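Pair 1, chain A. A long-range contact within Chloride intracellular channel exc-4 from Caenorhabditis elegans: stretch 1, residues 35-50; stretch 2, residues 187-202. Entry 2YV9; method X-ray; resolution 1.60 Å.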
# COMPACT_ATOMS: atom_id res chain seq x y z
N GLY A 35 -1.85 12.39 11.03
CA GLY A 35 -1.90 11.19 11.84
C GLY A 35 -0.58 10.48 11.90
O GLY A 35 0.46 11.03 11.51
N ALA A 36 -0.63 9.26 12.41
CA ALA A 36 0.56 8.48 12.75
C ALA A 36 0.76 7.25 11.90
O ALA A 36 1.45 6.31 12.32
CB ALA A 36 0.56 8.14 14.18
N ASP A 37 0.26 7.29 10.67
CA ASP A 37 0.41 6.19 9.76
C ASP A 37 1.89 6.12 9.38
O ASP A 37 2.46 7.14 8.91
CB ASP A 37 -0.50 6.35 8.55
CG ASP A 37 -0.37 5.19 7.58
OD1 ASP A 37 -1.31 4.36 7.55
OD2 ASP A 37 0.65 5.10 6.84
N LEU A 38 2.50 4.94 9.58
CA LEU A 38 3.96 4.87 9.30
C LEU A 38 4.34 4.95 7.82
O LEU A 38 5.41 5.48 7.45
CB LEU A 38 4.51 3.61 9.90
CG LEU A 38 4.63 3.57 11.41
CD1 LEU A 38 4.88 2.12 11.90
CD2 LEU A 38 5.73 4.49 11.91
N PHE A 39 3.47 4.45 6.96
CA PHE A 39 3.74 4.51 5.49
C PHE A 39 3.62 5.95 5.00
O PHE A 39 4.37 6.38 4.15
CB PHE A 39 2.84 3.53 4.79
CG PHE A 39 3.01 2.17 5.32
CD1 PHE A 39 4.19 1.48 5.08
CD2 PHE A 39 2.12 1.64 6.22
CE1 PHE A 39 4.39 0.19 5.63
CE2 PHE A 39 2.36 0.38 6.78
CZ PHE A 39 3.48 -0.33 6.46
N CYS A 40 2.69 6.71 5.57
CA CYS A 40 2.59 8.13 5.22
C CYS A 40 3.87 8.88 5.62
O CYS A 40 4.39 9.73 4.88
CB CYS A 40 1.43 8.76 5.94
SG CYS A 40 -0.22 8.22 5.24
N GLN A 41 4.35 8.61 6.83
CA GLN A 41 5.59 9.30 7.26
C GLN A 41 6.81 8.86 6.41
O GLN A 41 7.67 9.67 6.08
CB GLN A 41 5.94 9.14 8.70
CG GLN A 41 6.92 10.23 9.06
CD GLN A 41 7.31 10.38 10.55
OE1 GLN A 41 6.87 9.64 11.44
NE2 GLN A 41 8.21 11.35 10.80
N GLU A 42 6.91 7.59 6.08
CA GLU A 42 7.99 7.10 5.21
C GLU A 42 8.03 7.93 3.90
O GLU A 42 9.06 8.47 3.55
CB GLU A 42 7.74 5.64 4.87
CG GLU A 42 8.74 5.01 3.91
CD GLU A 42 8.55 3.52 3.69
OE1 GLU A 42 7.55 2.93 4.18
OE2 GLU A 42 9.38 2.94 2.96
N PHE A 43 6.92 7.99 3.16
CA PHE A 43 6.94 8.69 1.89
C PHE A 43 7.08 10.19 2.05
O PHE A 43 7.71 10.87 1.20
CB PHE A 43 5.78 8.33 0.98
CG PHE A 43 5.77 6.90 0.61
CD1 PHE A 43 6.89 6.33 0.05
CD2 PHE A 43 4.69 6.10 0.86
CE1 PHE A 43 6.91 4.99 -0.27
CE2 PHE A 43 4.71 4.76 0.52
CZ PHE A 43 5.80 4.21 -0.02
N TRP A 44 6.51 10.74 3.11
CA TRP A 44 6.65 12.18 3.35
C TRP A 44 8.13 12.47 3.58
O TRP A 44 8.68 13.41 2.94
CB TRP A 44 5.80 12.63 4.51
CG TRP A 44 5.67 14.12 4.75
CD1 TRP A 44 6.42 15.16 4.23
CD2 TRP A 44 4.72 14.71 5.64
NE1 TRP A 44 5.94 16.37 4.73
CE2 TRP A 44 4.89 16.11 5.58
CE3 TRP A 44 3.69 14.18 6.43
CZ2 TRP A 44 4.13 16.97 6.36
CZ3 TRP A 44 2.90 15.04 7.17
CH2 TRP A 44 3.13 16.43 7.14
N MET A 45 8.81 11.65 4.39
CA MET A 45 10.25 11.90 4.54
C MET A 45 11.00 11.86 3.21
O MET A 45 11.88 12.71 2.92
CB MET A 45 10.88 10.88 5.48
CG MET A 45 10.44 11.04 6.93
SD MET A 45 11.15 10.00 8.19
CE MET A 45 12.87 10.35 7.97
N GLU A 46 10.67 10.89 2.37
CA GLU A 46 11.32 10.80 1.05
C GLU A 46 11.00 12.04 0.19
O GLU A 46 11.88 12.65 -0.47
CB GLU A 46 10.90 9.51 0.38
CG GLU A 46 11.46 8.25 1.07
CD GLU A 46 10.93 6.95 0.51
OE1 GLU A 46 10.13 6.99 -0.47
OE2 GLU A 46 11.31 5.90 1.04
N LEU A 47 9.73 12.40 0.11
CA LEU A 47 9.36 13.64 -0.60
C LEU A 47 10.08 14.88 -0.06
O LEU A 47 10.49 15.74 -0.85
CB LEU A 47 7.85 13.84 -0.59
CG LEU A 47 7.18 12.79 -1.50
CD1 LEU A 47 5.63 12.82 -1.30
CD2 LEU A 47 7.46 12.95 -2.95
N TYR A 48 10.24 14.97 1.25
CA TYR A 48 10.93 16.11 1.87
C TYR A 48 12.39 16.15 1.41
O TYR A 48 12.93 17.22 1.11
CB TYR A 48 10.86 16.10 3.41
CG TYR A 48 11.11 17.48 3.98
CD1 TYR A 48 10.05 18.32 4.33
CD2 TYR A 48 12.40 17.95 4.14
CE1 TYR A 48 10.28 19.59 4.80
CE2 TYR A 48 12.64 19.23 4.62
CZ TYR A 48 11.59 20.04 4.95
OH TYR A 48 11.83 21.33 5.46
N ALA A 49 13.03 14.98 1.34
CA ALA A 49 14.41 14.92 0.84
C ALA A 49 14.51 15.59 -0.54
O ALA A 49 15.44 16.37 -0.80
CB ALA A 49 14.93 13.47 0.74
N LEU A 50 13.56 15.28 -1.40
CA LEU A 50 13.54 15.83 -2.78
C LEU A 50 13.15 17.30 -2.84
O LEU A 50 13.78 18.09 -3.58
CB LEU A 50 12.63 15.03 -3.71
CG LEU A 50 12.84 13.54 -3.88
CD1 LEU A 50 11.78 12.97 -4.80
CD2 LEU A 50 14.22 13.30 -4.47
N SER A 187 24.04 9.69 4.34
CA SER A 187 22.87 10.23 3.67
C SER A 187 21.63 9.47 4.13
O SER A 187 21.67 8.24 4.36
CB SER A 187 22.96 10.06 2.16
OG SER A 187 23.76 11.07 1.60
N MET A 188 20.55 10.21 4.26
CA MET A 188 19.26 9.59 4.62
C MET A 188 18.81 8.69 3.49
O MET A 188 18.88 9.09 2.33
CB MET A 188 18.20 10.67 4.85
CG MET A 188 16.90 10.12 5.46
SD MET A 188 15.61 11.38 5.64
CE MET A 188 15.08 11.54 3.95
N THR A 189 18.33 7.48 3.81
CA THR A 189 17.83 6.56 2.83
C THR A 189 16.41 6.12 3.21
O THR A 189 15.93 6.46 4.28
CB THR A 189 18.71 5.29 2.69
OG1 THR A 189 18.71 4.51 3.91
CG2 THR A 189 20.16 5.66 2.28
N GLU A 190 15.79 5.30 2.35
CA GLU A 190 14.46 4.78 2.63
C GLU A 190 14.41 4.01 3.97
O GLU A 190 13.41 4.07 4.71
CB GLU A 190 13.90 3.97 1.47
CG GLU A 190 14.20 2.43 1.50
CD GLU A 190 15.51 2.06 0.90
OE1 GLU A 190 15.67 0.86 0.53
OE2 GLU A 190 16.38 2.95 0.82
N TYR A 191 15.51 3.35 4.34
CA TYR A 191 15.55 2.63 5.60
C TYR A 191 15.41 3.55 6.81
O TYR A 191 14.78 3.18 7.79
CB TYR A 191 16.75 1.75 5.69
CG TYR A 191 16.75 0.70 4.60
CD1 TYR A 191 15.75 -0.23 4.51
CD2 TYR A 191 17.81 0.63 3.68
CE1 TYR A 191 15.75 -1.21 3.54
CE2 TYR A 191 17.80 -0.32 2.67
CZ TYR A 191 16.78 -1.28 2.62
OH TYR A 191 16.73 -2.28 1.67
N ASP A 192 15.99 4.76 6.76
CA ASP A 192 15.75 5.77 7.80
C ASP A 192 14.32 6.21 7.82
O ASP A 192 13.77 6.52 8.89
CB ASP A 192 16.62 6.95 7.54
CG ASP A 192 18.10 6.53 7.48
OD1 ASP A 192 18.61 5.97 8.48
OD2 ASP A 192 18.73 6.68 6.40
N CYS A 193 13.75 6.28 6.62
CA CYS A 193 12.37 6.74 6.47
C CYS A 193 11.40 5.71 7.11
O CYS A 193 10.26 6.06 7.45
CB CYS A 193 12.05 7.02 5.06
SG CYS A 193 13.03 8.41 4.39
N GLU A 194 11.88 4.47 7.32
CA GLU A 194 11.12 3.40 7.98
C GLU A 194 11.49 3.26 9.47
O GLU A 194 10.62 3.18 10.35
CB GLU A 194 11.35 2.09 7.26
CG GLU A 194 10.83 2.19 5.82
CD GLU A 194 11.36 1.13 4.89
OE1 GLU A 194 12.12 0.24 5.34
OE2 GLU A 194 10.95 1.16 3.70
N LEU A 195 12.77 3.22 9.76
CA LEU A 195 13.22 3.01 11.17
C LEU A 195 13.01 4.22 12.06
O LEU A 195 12.67 4.06 13.21
CB LEU A 195 14.73 2.68 11.17
CG LEU A 195 15.31 2.28 12.51
CD1 LEU A 195 14.51 1.10 13.12
CD2 LEU A 195 16.83 1.94 12.35
N MET A 196 13.27 5.44 11.59
CA MET A 196 13.23 6.56 12.53
C MET A 196 11.76 6.74 13.02
O MET A 196 11.53 6.83 14.22
CB MET A 196 13.81 7.83 11.93
CG MET A 196 15.32 7.75 11.75
SD MET A 196 15.91 9.26 10.88
CE MET A 196 17.65 9.23 11.43
N PRO A 197 10.79 6.73 12.09
CA PRO A 197 9.38 6.77 12.66
C PRO A 197 9.05 5.61 13.60
O PRO A 197 8.49 5.83 14.65
CB PRO A 197 8.52 6.76 11.39
CG PRO A 197 9.43 7.40 10.31
CD PRO A 197 10.81 6.82 10.63
N ARG A 198 9.51 4.39 13.29
CA ARG A 198 9.26 3.24 14.16
C ARG A 198 9.89 3.45 15.56
O ARG A 198 9.29 3.19 16.61
CB ARG A 198 9.61 1.94 13.48
CG ARG A 198 8.66 1.62 12.32
CD ARG A 198 9.11 0.41 11.46
NE ARG A 198 8.08 -0.00 10.49
CZ ARG A 198 7.66 0.75 9.49
NH1 ARG A 198 8.23 1.93 9.25
NH2 ARG A 198 6.68 0.33 8.70
N LEU A 199 11.14 3.91 15.57
CA LEU A 199 11.79 4.18 16.83
C LEU A 199 11.05 5.22 17.64
O LEU A 199 10.88 5.05 18.84
CB LEU A 199 13.24 4.58 16.60
CG LEU A 199 14.21 3.50 16.19
CD1 LEU A 199 15.61 4.11 15.79
CD2 LEU A 199 14.47 2.45 17.34
N HIS A 200 10.62 6.30 17.00
CA HIS A 200 9.93 7.37 17.71
C HIS A 200 8.59 6.87 18.23
O HIS A 200 8.24 7.14 19.40
CB HIS A 200 9.66 8.53 16.78
CG HIS A 200 9.11 9.72 17.49
ND1 HIS A 200 9.76 10.37 18.52
CD2 HIS A 200 7.92 10.35 17.34
CE1 HIS A 200 9.00 11.35 18.96
NE2 HIS A 200 7.88 11.36 18.27
N HIS A 201 7.86 6.10 17.43
CA HIS A 201 6.62 5.44 17.90
C HIS A 201 6.92 4.59 19.16
O HIS A 201 6.20 4.64 20.18
CB HIS A 201 5.97 4.54 16.85
CG HIS A 201 5.25 5.27 15.78
ND1 HIS A 201 4.11 4.76 15.18
CD2 HIS A 201 5.45 6.49 15.23
CE1 HIS A 201 3.69 5.62 14.26
NE2 HIS A 201 4.47 6.69 14.28
N ILE A 202 7.99 3.79 19.09
CA ILE A 202 8.30 2.92 20.19
C ILE A 202 8.61 3.77 21.43
O ILE A 202 8.22 3.42 22.55
CB ILE A 202 9.51 2.02 19.83
CG1 ILE A 202 9.04 0.98 18.84
CG2 ILE A 202 10.04 1.39 21.01
CD1 ILE A 202 10.14 0.10 18.22
O HOH W 1 7.91 4.91 8.54
O HOH W 2 6.82 2.66 6.85
O HOH W 3 4.44 8.47 12.12

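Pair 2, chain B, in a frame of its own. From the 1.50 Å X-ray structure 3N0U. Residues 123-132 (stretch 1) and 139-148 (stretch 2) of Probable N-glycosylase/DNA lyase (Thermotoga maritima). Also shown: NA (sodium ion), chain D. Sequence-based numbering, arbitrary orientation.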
# COMPACT_ATOMS: atom_id res chain seq x y z
N ASP B 123 1.52 8.94 -14.88
CA ASP B 123 1.40 9.93 -13.81
C ASP B 123 0.72 9.23 -12.65
O ASP B 123 -0.38 8.71 -12.81
CB ASP B 123 0.57 11.11 -14.26
CG ASP B 123 0.43 12.15 -13.18
OD1 ASP B 123 1.22 13.12 -13.18
OD2 ASP B 123 -0.46 12.00 -12.33
N PRO B 124 1.39 9.19 -11.49
CA PRO B 124 0.83 8.38 -10.41
C PRO B 124 -0.51 8.86 -9.90
O PRO B 124 -1.27 8.03 -9.43
CB PRO B 124 1.89 8.48 -9.31
CG PRO B 124 2.79 9.59 -9.70
CD PRO B 124 2.72 9.72 -11.17
N PHE B 125 -0.81 10.15 -10.01
CA PHE B 125 -2.11 10.63 -9.53
C PHE B 125 -3.17 10.12 -10.49
O PHE B 125 -4.24 9.72 -10.05
CB PHE B 125 -2.12 12.15 -9.38
CG PHE B 125 -1.20 12.64 -8.29
CD1 PHE B 125 -1.66 12.80 -7.00
CD2 PHE B 125 0.15 12.85 -8.55
CE1 PHE B 125 -0.79 13.21 -5.98
CE2 PHE B 125 1.02 13.27 -7.55
CZ PHE B 125 0.54 13.43 -6.25
N GLN B 126 -2.88 10.11 -11.78
CA GLN B 126 -3.86 9.64 -12.75
C GLN B 126 -4.01 8.12 -12.64
O GLN B 126 -5.12 7.59 -12.72
CB GLN B 126 -3.49 10.07 -14.16
CG GLN B 126 -3.44 11.56 -14.34
CD GLN B 126 -3.15 11.96 -15.76
OE1 GLN B 126 -3.11 11.11 -16.65
NE2 GLN B 126 -2.95 13.25 -15.98
N SER B 127 -2.90 7.42 -12.46
CA SER B 127 -2.96 5.96 -12.31
C SER B 127 -3.76 5.57 -11.08
O SER B 127 -4.53 4.62 -11.12
CB SER B 127 -1.55 5.37 -12.26
OG SER B 127 -0.95 5.56 -13.53
N ARG B 128 -3.61 6.31 -9.99
CA ARG B 128 -4.38 6.00 -8.79
C ARG B 128 -5.88 6.19 -9.05
O ARG B 128 -6.68 5.36 -8.64
CB ARG B 128 -3.93 6.87 -7.61
CG ARG B 128 -4.89 6.79 -6.43
CD ARG B 128 -4.26 7.34 -5.17
NE ARG B 128 -4.03 8.77 -5.31
CZ ARG B 128 -3.30 9.50 -4.50
NH1 ARG B 128 -2.69 8.95 -3.47
NH2 ARG B 128 -3.19 10.80 -4.72
N GLU B 129 -6.25 7.26 -9.75
CA GLU B 129 -7.65 7.51 -10.08
C GLU B 129 -8.21 6.33 -10.87
O GLU B 129 -9.32 5.87 -10.64
CB GLU B 129 -7.81 8.79 -10.91
CG GLU B 129 -7.67 10.07 -10.11
CD GLU B 129 -7.72 11.34 -10.98
OE1 GLU B 129 -8.00 11.23 -12.20
OE2 GLU B 129 -7.47 12.44 -10.45
N PHE B 130 -7.42 5.85 -11.82
CA PHE B 130 -7.84 4.72 -12.64
C PHE B 130 -8.12 3.48 -11.82
O PHE B 130 -9.12 2.81 -12.02
CB PHE B 130 -6.79 4.39 -13.70
CG PHE B 130 -7.13 3.16 -14.50
CD1 PHE B 130 -6.72 1.91 -14.08
CD2 PHE B 130 -7.92 3.26 -15.63
CE1 PHE B 130 -7.05 0.77 -14.80
CE2 PHE B 130 -8.26 2.12 -16.36
CZ PHE B 130 -7.83 0.88 -15.94
N LEU B 131 -7.22 3.17 -10.90
CA LEU B 131 -7.35 1.97 -10.10
C LEU B 131 -8.53 2.09 -9.15
O LEU B 131 -9.24 1.12 -8.93
CB LEU B 131 -6.06 1.72 -9.33
CG LEU B 131 -4.88 1.29 -10.18
CD1 LEU B 131 -3.61 1.40 -9.37
CD2 LEU B 131 -5.07 -0.14 -10.74
N VAL B 132 -8.72 3.25 -8.55
CA VAL B 132 -9.87 3.45 -7.69
C VAL B 132 -11.16 3.15 -8.45
O VAL B 132 -12.06 2.47 -7.95
CB VAL B 132 -9.93 4.88 -7.14
CG1 VAL B 132 -11.23 5.12 -6.42
CG2 VAL B 132 -8.77 5.10 -6.17
N GLY B 139 -9.47 0.79 -3.24
CA GLY B 139 -9.86 2.18 -3.07
C GLY B 139 -8.65 3.11 -3.06
O GLY B 139 -7.56 2.75 -3.50
N TRP B 140 -8.84 4.31 -2.52
CA TRP B 140 -7.78 5.31 -2.54
C TRP B 140 -6.51 4.82 -1.83
O TRP B 140 -5.41 4.97 -2.34
CB TRP B 140 -8.28 6.63 -1.95
CG TRP B 140 -9.26 7.24 -2.87
CD1 TRP B 140 -10.61 7.12 -2.83
CD2 TRP B 140 -8.95 8.02 -4.02
NE1 TRP B 140 -11.17 7.80 -3.89
CE2 TRP B 140 -10.17 8.36 -4.63
CE3 TRP B 140 -7.76 8.48 -4.60
CZ2 TRP B 140 -10.24 9.13 -5.79
CZ3 TRP B 140 -7.83 9.25 -5.74
CH2 TRP B 140 -9.06 9.55 -6.33
N LYS B 141 -6.69 4.20 -0.67
CA LYS B 141 -5.57 3.75 0.13
C LYS B 141 -4.84 2.61 -0.56
O LYS B 141 -3.61 2.60 -0.64
CB LYS B 141 -6.08 3.26 1.49
CG LYS B 141 -5.04 2.71 2.41
CD LYS B 141 -5.73 1.98 3.58
CE LYS B 141 -6.09 0.56 3.21
NZ LYS B 141 -7.37 0.13 3.83
N GLU B 142 -5.59 1.64 -1.05
CA GLU B 142 -4.99 0.46 -1.65
C GLU B 142 -4.33 0.76 -2.99
O GLU B 142 -3.34 0.14 -3.35
CB GLU B 142 -6.03 -0.66 -1.79
CG GLU B 142 -6.68 -1.10 -0.47
CD GLU B 142 -7.82 -0.17 0.11
OE1 GLU B 142 -8.36 0.76 -0.55
OE2 GLU B 142 -8.20 -0.42 1.28
N ALA B 143 -4.89 1.70 -3.75
CA ALA B 143 -4.28 2.12 -5.01
C ALA B 143 -2.96 2.82 -4.73
O ALA B 143 -1.96 2.60 -5.44
CB ALA B 143 -5.20 3.05 -5.76
N SER B 144 -2.93 3.68 -3.71
CA SER B 144 -1.68 4.31 -3.30
C SER B 144 -0.64 3.29 -2.89
O SER B 144 0.52 3.40 -3.24
CB SER B 144 -1.94 5.25 -2.13
OG SER B 144 -2.94 6.20 -2.47
N HIS B 145 -1.09 2.29 -2.16
CA HIS B 145 -0.26 1.21 -1.68
C HIS B 145 0.38 0.43 -2.82
O HIS B 145 1.59 0.20 -2.83
CB HIS B 145 -1.13 0.29 -0.82
CG HIS B 145 -0.38 -0.73 -0.04
ND1 HIS B 145 -1.02 -1.68 0.71
CD2 HIS B 145 0.95 -0.94 0.14
CE1 HIS B 145 -0.13 -2.45 1.31
NE2 HIS B 145 1.08 -2.02 0.98
N PHE B 146 -0.45 0.02 -3.79
CA PHE B 146 0.04 -0.69 -4.96
C PHE B 146 1.11 0.14 -5.69
O PHE B 146 2.20 -0.36 -6.00
CB PHE B 146 -1.12 -1.01 -5.92
CG PHE B 146 -0.68 -1.50 -7.28
CD1 PHE B 146 -0.12 -2.74 -7.44
CD2 PHE B 146 -0.82 -0.69 -8.38
CE1 PHE B 146 0.28 -3.18 -8.68
CE2 PHE B 146 -0.41 -1.12 -9.62
CZ PHE B 146 0.14 -2.37 -9.76
N LEU B 147 0.80 1.39 -5.98
CA LEU B 147 1.74 2.22 -6.72
C LEU B 147 3.06 2.39 -5.96
O LEU B 147 4.16 2.22 -6.52
CB LEU B 147 1.10 3.55 -7.11
CG LEU B 147 -0.01 3.39 -8.18
CD1 LEU B 147 -0.83 4.66 -8.30
CD2 LEU B 147 0.59 3.01 -9.54
N ARG B 148 2.98 2.66 -4.67
CA ARG B 148 4.18 2.78 -3.85
C ARG B 148 5.02 1.50 -3.92
O ARG B 148 6.25 1.56 -4.00
CB ARG B 148 3.77 3.08 -2.41
CG ARG B 148 4.88 3.58 -1.50
CD ARG B 148 5.86 2.49 -1.02
NE ARG B 148 5.20 1.37 -0.35
CZ ARG B 148 4.93 1.33 0.95
NH1 ARG B 148 5.21 2.35 1.73
NH2 ARG B 148 4.33 0.26 1.46
NA NA D . -11.67 0.29 -7.16
O HOH W 4 -12.89 -0.39 -5.06
O HOH W 5 -13.85 -0.23 -8.58

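In both pairs two helices cross in a largely antiparallel sense, at 133° in pair 1 and 129° in pair 2, with axes 8.3 Å and 8.8 Å apart at closest approach. The superposition over 14 central residues gives an RMSD of 0.6 Å. The first helix begins alike in both: A:Asp37 and B:Asp123 coincide at the N-cap, both with chi1 t. A:Asp37 OD2 accepts from A:Cys40 N at 2.9 Å, and B:Asp123 OD2 from B:Gln126 N at 3.1 Å; a short carboxylate suits this place because it accepts from amides of the first turn ahead of it, which have no acceptor in a preceding turn.

The backbones come close where small residues face the partner. A:Cys193 matches B:Ala143, and both point toward the first helix. In pair 1 the CA atoms of A:Glu42 and A:Cys193 are 4.6 Å apart, near enough for A:Glu42 CA to approach A:Cys193 O at 3.4 Å in a CA-H...O contact. In pair 2 the equivalent CA atoms, of B:Arg128 and B:Ala143, are 5.4 Å apart, and B:Arg128 CG packs on B:Ala143 CB at 3.8 Å.

A:Glu42 and B:Arg128 show two uses of a long polar side chain at one position. B:Arg128 sits as a knob among B:Trp140, B:Ala143, B:Ser144 and B:Leu147; its aliphatic part fills space while B:Arg128 NH1 donates to B:Ser144 OG at 2.9 Å. B:Ser144 OG in turn donates to B:Trp140 O at 2.8 Å. In pair 1 the matching partner is also acidic: A:Glu42 OE2 lies 2.5 Å from A:Glu194 OE2, a separation so short that one of the two acids is probably protonated. Water 2 lies 2.8 Å from A:Glu42 OE1 and accepts from A:Arg198 NH1 at 2.9 Å, bridging the helices.

Next along, A:Met45 and B:Leu131 both point toward the partner. A:Met45 CB lies 3.5 Å from A:Cys193 SG, and the unbranched chain carries A:Met45 SD to 3.8 Å from A:Pro197 CG; branched B:Leu131 sets CD1 3.6 Å from B:Phe146 CD2.

A:Pro197 matches B:Leu147. The proline, at a kink where its nitrogen can give no hydrogen bond to the preceding turn, offers a compact ring to A:Leu38, with A:Leu38 CD2 3.6 Å from A:Pro197 CB. B:Leu147 instead enters a hole formed by B:Pro124, B:Ser127, B:Arg128 and B:Leu131.

At A:Glu46 and B:Val132 the solutions diverge. The branched B:Val132 can lay a methyl on the flat B:Trp140 ring, a CH-pi contact with B:Val132 CG2 3.6 Å from B:Trp140 CD2. A:Glu46 instead turns its end nearer the other helix: A:Glu46 CG packs 3.7 Å from A:Cys193 SG, and A:Glu46 OE2 approaches A:Glu190 CB at 3.3 Å.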